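Long-range contact in chloramphenicol acetyltransferase (PDB 6PXA), which probably transfers the acetyl group of acetyl-CoA to the 3-hydroxyl of chloramphenicol, as expected of a hexapeptide-repeat xenobiotic acetyltransferase: residues B[5-19]-B[29-43]. Numbering follows the deposited sequence.
With TCH (taurocholic acid), chain M.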
loop_
_atom_site.group_PDB
_atom_site.type_symbol
_atom_site.label_atom_id
_atom_site.label_comp_id
_atom_site.label_asym_id
_atom_site.label_seq_id
_atom_site.Cartn_x
_atom_site.Cartn_y
_atom_site.Cartn_z
ATOM N N GLU B 5 21.212 -5.518 -3.930
ATOM C CA GLU B 5 20.065 -5.515 -3.036
ATOM C C GLU B 5 20.390 -6.330 -1.790
ATOM O O GLU B 5 21.371 -7.081 -1.741
ATOM C CB GLU B 5 18.819 -6.077 -3.733
ATOM C CG GLU B 5 18.599 -5.490 -5.104
ATOM C CD GLU B 5 17.158 -5.571 -5.557
ATOM O OE1 GLU B 5 16.390 -6.378 -4.976
ATOM O OE2 GLU B 5 16.796 -4.819 -6.495
ATOM N N ALA B 6 19.531 -6.181 -0.779
ATOM C CA ALA B 6 19.821 -6.733 0.541
ATOM C C ALA B 6 19.636 -8.239 0.598
ATOM O O ALA B 6 20.281 -8.903 1.419
ATOM C CB ALA B 6 18.940 -6.067 1.598
ATOM N N PHE B 7 18.771 -8.785 -0.253
ATOM C CA PHE B 7 18.417 -10.198 -0.252
ATOM C C PHE B 7 18.592 -10.783 -1.650
ATOM O O PHE B 7 18.300 -10.115 -2.644
ATOM C CB PHE B 7 16.968 -10.391 0.197
ATOM C CG PHE B 7 16.696 -9.940 1.608
ATOM C CD1 PHE B 7 16.414 -8.622 1.880
ATOM C CD2 PHE B 7 16.709 -10.845 2.647
ATOM C CE1 PHE B 7 16.146 -8.215 3.158
ATOM C CE2 PHE B 7 16.444 -10.444 3.919
ATOM C CZ PHE B 7 16.173 -9.121 4.174
ATOM N N ASN B 8 19.053 -12.037 -1.716
ATOM C CA ASN B 8 19.257 -12.724 -2.985
ATOM C C ASN B 8 18.055 -13.553 -3.417
ATOM O O ASN B 8 17.884 -13.798 -4.614
ATOM C CB ASN B 8 20.489 -13.627 -2.912
ATOM C CG ASN B 8 21.793 -12.847 -2.986
ATOM O OD1 ASN B 8 21.806 -11.660 -3.327
ATOM N ND2 ASN B 8 22.898 -13.517 -2.685
ATOM N N SER B 9 17.222 -14.002 -2.485
ATOM C CA SER B 9 15.956 -14.614 -2.869
ATOM C C SER B 9 14.997 -14.459 -1.706
ATOM O O SER B 9 15.408 -14.142 -0.585
ATOM C CB SER B 9 16.114 -16.096 -3.260
ATOM O OG SER B 9 16.453 -16.884 -2.138
ATOM N N TRP B 10 13.713 -14.674 -1.978
ATOM C CA TRP B 10 12.742 -14.604 -0.892
ATOM C C TRP B 10 12.776 -15.823 0.009
ATOM O O TRP B 10 11.993 -15.894 0.960
ATOM C CB TRP B 10 11.322 -14.401 -1.441
ATOM C CG TRP B 10 10.964 -15.210 -2.643
ATOM C CD1 TRP B 10 11.151 -14.858 -3.962
ATOM C CD2 TRP B 10 10.320 -16.498 -2.662
ATOM N NE1 TRP B 10 10.672 -15.854 -4.794
ATOM C CE2 TRP B 10 10.149 -16.864 -4.027
ATOM C CE3 TRP B 10 9.861 -17.367 -1.668
ATOM C CZ2 TRP B 10 9.563 -18.085 -4.418
ATOM C CZ3 TRP B 10 9.270 -18.562 -2.049
ATOM C CH2 TRP B 10 9.122 -18.913 -3.424
ATOM N N LEU B 11 13.632 -16.798 -0.284
ATOM C CA LEU B 11 13.849 -17.910 0.622
ATOM C C LEU B 11 14.675 -17.497 1.826
ATOM O O LEU B 11 14.713 -18.231 2.813
ATOM C CB LEU B 11 14.551 -19.063 -0.099
ATOM C CG LEU B 11 13.932 -19.672 -1.374
ATOM C CD1 LEU B 11 14.716 -20.853 -1.847
ATOM C CD2 LEU B 11 12.468 -20.049 -1.178
ATOM N N GLU B 12 15.302 -16.325 1.759
ATOM C CA GLU B 12 16.267 -15.860 2.741
ATOM C C GLU B 12 15.612 -14.918 3.733
ATOM O O GLU B 12 14.855 -14.017 3.351
ATOM C CB GLU B 12 17.421 -15.123 2.058
ATOM C CG GLU B 12 18.322 -15.972 1.179
ATOM C CD GLU B 12 19.480 -15.159 0.608
ATOM O OE1 GLU B 12 19.274 -13.965 0.291
ATOM O OE2 GLU B 12 20.604 -15.698 0.506
ATOM N N GLY B 13 15.939 -15.111 5.012
ATOM C CA GLY B 13 15.580 -14.162 6.042
ATOM C C GLY B 13 16.817 -13.598 6.725
ATOM O O GLY B 13 17.884 -14.223 6.694
ATOM N N GLN B 14 16.687 -12.416 7.326
ATOM C CA GLN B 14 17.779 -11.740 8.024
ATOM C C GLN B 14 17.487 -11.733 9.518
ATOM O O GLN B 14 16.532 -11.092 9.963
ATOM C CB GLN B 14 17.956 -10.314 7.508
ATOM C CG GLN B 14 19.109 -10.139 6.534
ATOM C CD GLN B 14 20.462 -10.226 7.226
ATOM O OE1 GLN B 14 20.561 -10.057 8.441
ATOM N NE2 GLN B 14 21.510 -10.487 6.452
ATOM N N ASN B 15 18.326 -12.408 10.292
ATOM C CA ASN B 15 18.243 -12.307 11.745
ATOM C C ASN B 15 18.481 -10.866 12.181
ATOM O O ASN B 15 19.519 -10.276 11.863
ATOM C CB ASN B 15 19.267 -13.246 12.377
ATOM C CG ASN B 15 19.227 -13.222 13.893
ATOM O OD1 ASN B 15 19.681 -12.261 14.518
ATOM N ND2 ASN B 15 18.708 -14.293 14.492
ATOM N N LEU B 16 17.507 -10.287 12.886
ATOM C CA LEU B 16 17.574 -8.859 13.184
ATOM C C LEU B 16 18.535 -8.533 14.319
ATOM O O LEU B 16 19.200 -7.493 14.280
ATOM C CB LEU B 16 16.180 -8.325 13.509
ATOM C CG LEU B 16 15.285 -8.350 12.256
ATOM C CD1 LEU B 16 13.880 -7.863 12.537
ATOM C CD2 LEU B 16 15.931 -7.524 11.165
ATOM N N LYS B 17 18.615 -9.383 15.340
ATOM C CA LYS B 17 19.438 -9.041 16.500
ATOM C C LYS B 17 20.917 -8.942 16.143
ATOM O O LYS B 17 21.633 -8.106 16.710
ATOM C CB LYS B 17 19.219 -10.052 17.623
ATOM C CG LYS B 17 20.016 -9.725 18.876
ATOM C CD LYS B 17 19.478 -10.467 20.100
ATOM C CE LYS B 17 20.331 -10.177 21.345
ATOM N NZ LYS B 17 19.677 -10.653 22.594
ATOM N N GLU B 18 21.390 -9.769 15.210
ATOM C CA GLU B 18 22.785 -9.727 14.787
ATOM C C GLU B 18 23.075 -8.601 13.807
ATOM O O GLU B 18 24.250 -8.302 13.564
ATOM C CB GLU B 18 23.199 -11.062 14.148
ATOM C CG GLU B 18 22.533 -11.378 12.814
ATOM C CD GLU B 18 23.072 -12.654 12.162
ATOM O OE1 GLU B 18 22.871 -12.842 10.936
ATOM O OE2 GLU B 18 23.700 -13.467 12.879
ATOM N N GLN B 19 22.047 -7.970 13.246
ATOM C CA GLN B 19 22.235 -6.974 12.198
ATOM C C GLN B 19 22.012 -5.547 12.666
ATOM O O GLN B 19 22.788 -4.656 12.304
ATOM C CB GLN B 19 21.293 -7.264 11.015
ATOM C CG GLN B 19 21.442 -6.253 9.913
ATOM C CD GLN B 19 20.593 -6.578 8.709
ATOM O OE1 GLN B 19 19.370 -6.676 8.805
ATOM N NE2 GLN B 19 21.242 -6.766 7.567
ATOM N N ASP B 29 15.804 -12.173 20.349
ATOM C CA ASP B 29 16.400 -13.320 19.674
ATOM C C ASP B 29 15.487 -13.893 18.596
ATOM O O ASP B 29 14.262 -13.953 18.761
ATOM C CB ASP B 29 16.714 -14.432 20.669
ATOM C CG ASP B 29 17.655 -14.002 21.770
ATOM O OD1 ASP B 29 18.500 -13.128 21.544
ATOM O OD2 ASP B 29 17.554 -14.579 22.857
ATOM N N TYR B 30 16.115 -14.327 17.497
ATOM C CA TYR B 30 15.537 -15.115 16.401
ATOM C C TYR B 30 14.619 -14.314 15.484
ATOM O O TYR B 30 14.445 -14.686 14.325
ATOM C CB TYR B 30 14.833 -16.359 16.967
ATOM C CG TYR B 30 15.835 -17.298 17.642
ATOM C CD1 TYR B 30 16.695 -18.073 16.881
ATOM C CD2 TYR B 30 15.938 -17.372 19.020
ATOM C CE1 TYR B 30 17.621 -18.905 17.464
ATOM C CE2 TYR B 30 16.869 -18.214 19.632
ATOM C CZ TYR B 30 17.709 -18.976 18.844
ATOM O OH TYR B 30 18.640 -19.812 19.431
ATOM N N SER B 31 14.070 -13.195 15.949
ATOM C CA SER B 31 13.248 -12.369 15.072
ATOM C C SER B 31 14.003 -12.016 13.795
ATOM O O SER B 31 15.198 -11.690 13.827
ATOM C CB SER B 31 12.826 -11.105 15.816
ATOM O OG SER B 31 12.148 -11.486 16.987
ATOM N N TYR B 32 13.294 -12.093 12.659
ATOM C CA TYR B 32 13.908 -11.951 11.348
ATOM C C TYR B 32 13.043 -11.084 10.442
ATOM O O TYR B 32 11.823 -10.987 10.606
ATOM C CB TYR B 32 14.106 -13.321 10.659
ATOM C CG TYR B 32 12.805 -13.975 10.196
ATOM C CD1 TYR B 32 12.094 -14.836 11.033
ATOM C CD2 TYR B 32 12.285 -13.731 8.926
ATOM C CE1 TYR B 32 10.913 -15.420 10.623
ATOM C CE2 TYR B 32 11.093 -14.311 8.511
ATOM C CZ TYR B 32 10.422 -15.163 9.354
ATOM O OH TYR B 32 9.243 -15.760 8.959
ATOM N N TYR B 33 13.687 -10.514 9.427
ATOM C CA TYR B 33 13.016 -9.784 8.355
ATOM C C TYR B 33 13.297 -10.505 7.043
ATOM O O TYR B 33 14.462 -10.717 6.687
ATOM C CB TYR B 33 13.512 -8.331 8.301
ATOM C CG TYR B 33 12.992 -7.481 7.146
ATOM C CD1 TYR B 33 11.630 -7.312 6.940
ATOM C CD2 TYR B 33 13.867 -6.822 6.282
ATOM C CE1 TYR B 33 11.139 -6.516 5.889
ATOM C CE2 TYR B 33 13.375 -6.025 5.218
ATOM C CZ TYR B 33 12.001 -5.888 5.039
ATOM O OH TYR B 33 11.467 -5.117 4.006
ATOM N N SER B 34 12.241 -10.859 6.319
ATOM C CA SER B 34 12.356 -11.495 5.000
ATOM C C SER B 34 11.951 -10.450 3.964
ATOM O O SER B 34 10.782 -10.363 3.578
ATOM C CB SER B 34 11.486 -12.744 4.905
ATOM O OG SER B 34 10.161 -12.467 5.337
ATOM N N GLY B 35 12.941 -9.691 3.480
ATOM C CA GLY B 35 12.638 -8.444 2.809
ATOM C C GLY B 35 12.961 -8.429 1.333
ATOM O O GLY B 35 13.084 -7.347 0.756
ATOM N N PHE B 36 13.067 -9.616 0.710
ATOM C CA PHE B 36 13.494 -9.704 -0.684
ATOM C C PHE B 36 12.708 -8.769 -1.599
ATOM O O PHE B 36 13.288 -8.099 -2.458
ATOM C CB PHE B 36 13.365 -11.144 -1.197
ATOM C CG PHE B 36 13.640 -11.289 -2.676
ATOM C CD1 PHE B 36 14.944 -11.315 -3.158
ATOM C CD2 PHE B 36 12.594 -11.392 -3.594
ATOM C CE1 PHE B 36 15.203 -11.454 -4.542
ATOM C CE2 PHE B 36 12.853 -11.518 -4.964
ATOM C CZ PHE B 36 14.165 -11.544 -5.432
ATOM N N TYR B 37 11.388 -8.731 -1.461
ATOM C CA TYR B 37 10.629 -8.002 -2.470
ATOM C C TYR B 37 10.710 -6.486 -2.307
ATOM O O TYR B 37 10.264 -5.764 -3.203
ATOM C CB TYR B 37 9.171 -8.482 -2.470
ATOM C CG TYR B 37 9.026 -9.800 -3.237
ATOM C CD1 TYR B 37 9.039 -9.823 -4.636
ATOM C CD2 TYR B 37 8.931 -11.014 -2.560
ATOM C CE1 TYR B 37 8.933 -11.052 -5.344
ATOM C CE2 TYR B 37 8.854 -12.214 -3.232
ATOM C CZ TYR B 37 8.836 -12.224 -4.617
ATOM O OH TYR B 37 8.748 -13.425 -5.250
ATOM N N HIS B 38 11.306 -5.971 -1.229
ATOM C CA HIS B 38 11.472 -4.528 -1.114
ATOM C C HIS B 38 12.931 -4.089 -1.070
ATOM O O HIS B 38 13.206 -2.934 -0.740
ATOM C CB HIS B 38 10.668 -4.022 0.080
ATOM C CG HIS B 38 9.192 -4.265 -0.074
ATOM N ND1 HIS B 38 8.630 -5.517 0.057
ATOM C CD2 HIS B 38 8.181 -3.434 -0.428
ATOM C CE1 HIS B 38 7.327 -5.444 -0.172
ATOM N NE2 HIS B 38 7.034 -4.194 -0.493
ATOM N N SER B 39 13.866 -4.988 -1.389
ATOM C CA SER B 39 15.230 -4.684 -1.837
ATOM C C SER B 39 16.218 -4.299 -0.747
ATOM O O SER B 39 17.408 -4.587 -0.885
ATOM C CB SER B 39 15.229 -3.573 -2.890
ATOM O OG SER B 39 14.518 -3.978 -4.057
ATOM N N LYS B 40 15.773 -3.644 0.313
ATOM C CA LYS B 40 16.713 -3.010 1.229
ATOM C C LYS B 40 16.659 -3.657 2.610
ATOM O O LYS B 40 15.752 -4.434 2.922
ATOM C CB LYS B 40 16.426 -1.509 1.299
ATOM C CG LYS B 40 16.797 -0.735 0.030
ATOM C CD LYS B 40 16.136 0.647 0.047
ATOM C CE LYS B 40 16.452 1.469 -1.197
ATOM N NZ LYS B 40 17.817 2.058 -1.136
ATOM N N THR B 41 17.652 -3.330 3.448
ATOM C CA THR B 41 17.710 -3.894 4.789
ATOM C C THR B 41 16.564 -3.390 5.651
ATOM O O THR B 41 15.948 -2.347 5.386
ATOM C CB THR B 41 18.999 -3.524 5.520
ATOM O OG1 THR B 41 19.003 -2.109 5.773
ATOM C CG2 THR B 41 20.253 -3.908 4.736
ATOM N N PHE B 42 16.333 -4.129 6.735
ATOM C CA PHE B 42 15.317 -3.775 7.716
ATOM C C PHE B 42 15.467 -2.324 8.184
ATOM O O PHE B 42 14.487 -1.570 8.224
ATOM C CB PHE B 42 15.420 -4.751 8.891
ATOM C CG PHE B 42 14.412 -4.513 9.980
ATOM C CD1 PHE B 42 13.095 -4.862 9.797
ATOM C CD2 PHE B 42 14.801 -3.987 11.201
ATOM C CE1 PHE B 42 12.161 -4.659 10.797
ATOM C CE2 PHE B 42 13.875 -3.786 12.213
ATOM C CZ PHE B 42 12.551 -4.118 12.007
ATOM N N GLU B 43 16.696 -1.905 8.529
ATOM C CA GLU B 43 16.894 -0.558 9.066
ATOM C C GLU B 43 16.811 0.536 8.015
ATOM O O GLU B 43 16.623 1.700 8.374
ATOM C CB GLU B 43 18.247 -0.437 9.789
ATOM C CG GLU B 43 18.239 -1.118 11.142
ATOM C CD GLU B 43 19.460 -0.752 11.979
ATOM O OE1 GLU B 43 20.597 -1.024 11.548
ATOM O OE2 GLU B 43 19.266 -0.177 13.063
HETATM C C1 TCH M . 9.231 -21.970 0.215
HETATM C C2 TCH M . 10.421 -22.995 0.264
HETATM C C3 TCH M . 9.971 -24.329 0.927
HETATM O O3 TCH M . 11.065 -25.148 1.079
HETATM C C4 TCH M . 9.279 -24.122 2.330
HETATM C C5 TCH M . 8.159 -23.052 2.309
HETATM C C6 TCH M . 7.569 -22.817 3.728
HETATM C C7 TCH M . 8.490 -21.927 4.663
HETATM O O7 TCH M . 9.592 -22.671 5.061
HETATM C C8 TCH M . 8.953 -20.636 3.948
HETATM C C9 TCH M . 9.620 -20.988 2.555
HETATM C C10 TCH M . 8.633 -21.724 1.623
HETATM C C11 TCH M . 10.194 -19.699 1.934
HETATM C C12 TCH M . 11.051 -18.922 2.798
HETATM O O12 TCH M . 12.289 -19.548 3.012
HETATM C C13 TCH M . 10.412 -18.710 4.290
HETATM C C14 TCH M . 10.036 -19.902 4.812
HETATM C C15 TCH M . 9.417 -19.510 6.243
HETATM C C16 TCH M . 10.319 -18.472 6.707
HETATM C C17 TCH M . 11.296 -18.189 5.551
HETATM C C18 TCH M . 9.213 -17.762 4.134
HETATM C C19 TCH M . 7.384 -20.853 1.419
HETATM O O1S TCH M . 17.164 -19.927 11.980
HETATM C C20 TCH M . 11.705 -16.791 5.567
HETATM C C21 TCH M . 12.685 -16.377 4.433
HETATM C C22 TCH M . 12.531 -16.675 6.871
HETATM C C23 TCH M . 13.859 -17.417 6.793
HETATM C C24 TCH M . 14.597 -17.300 8.118
HETATM N N24 TCH M . 14.252 -18.186 9.201
HETATM O O24 TCH M . 15.431 -16.485 8.263
HETATM C C25 TCH M . 14.950 -18.100 10.471
HETATM C C26 TCH M . 14.464 -19.270 11.307
HETATM S S26 TCH M . 15.667 -19.638 12.613
HETATM O O2S TCH M . 15.745 -18.275 13.538
HETATM O O3S TCH M . 15.084 -20.948 13.429
HETATM O O HOH W 1 13.224 -12.671 1.906
HETATM O O HOH W 2 18.866 -14.572 17.458
HETATM O O HOH W 3 16.690 -11.298 15.859
HETATM O O HOH W 4 17.556 -6.767 6.894
HETATM O O HOH W 5 18.848 -3.701 9.029
#
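Gln14 and Tyr33 form a hydrogen-bonded antiparallel pair, an example of how a short N-terminal strand can pair with a left-handed beta-helix of the hexapeptide-repeat family. Strand 14-15 is an outermost strand of its sheet within the chain, beside strand 32-34; Gln14 N donates to Tyr33 O at 2.9 Å, and Tyr33 N returns the bond to Gln14 O. Two residues on, Leu16 N donates to Ser31 O.

Leu16 can be followed outward from the backbone. Its CB passes Ser31 O, CG lies near Tyr33 N, and the two methyls then part: CD2 touches Tyr33 CB and packs 3.6 Å from Phe42 CG, while CD1 sits 3.9 Å above the centre of the Phe42 ring, a CH-pi contact only 5° off the normal. Ile79 and Val27 add to this buried patch.

Nearer the start of segment 5-19, Phe7 packs on the Gly35-Phe36 backbone. Gly35 N and Phe36 N lie over one face of its ring, with Gly35 CA making a CH-pi contact, and Lys40 O meets the ring edge. Farther on, Trp10 turns its edge toward the face of Phe36, the planes at 63°. Its CG stands between backbone N and carbonyl carbon (chi1 42°), bringing the indole alongside Tyr37; NE1 is hydrogen-bonded to Asp53 OD2 of the second subunit, and Tyr37 OH to Tyr49 N of the same subunit, so this aromatic cluster lies at the interface with that subunit.

The face of the strand pair that carries Asn15 and Tyr32 borders taurocholic acid. Tyr32 lays its ring against the bile acid's side chain, CE2 standing 3.2 Å from C22, and the steroid hydroxyl O12 donates a 2.8 Å hydrogen bond to Leu11 O.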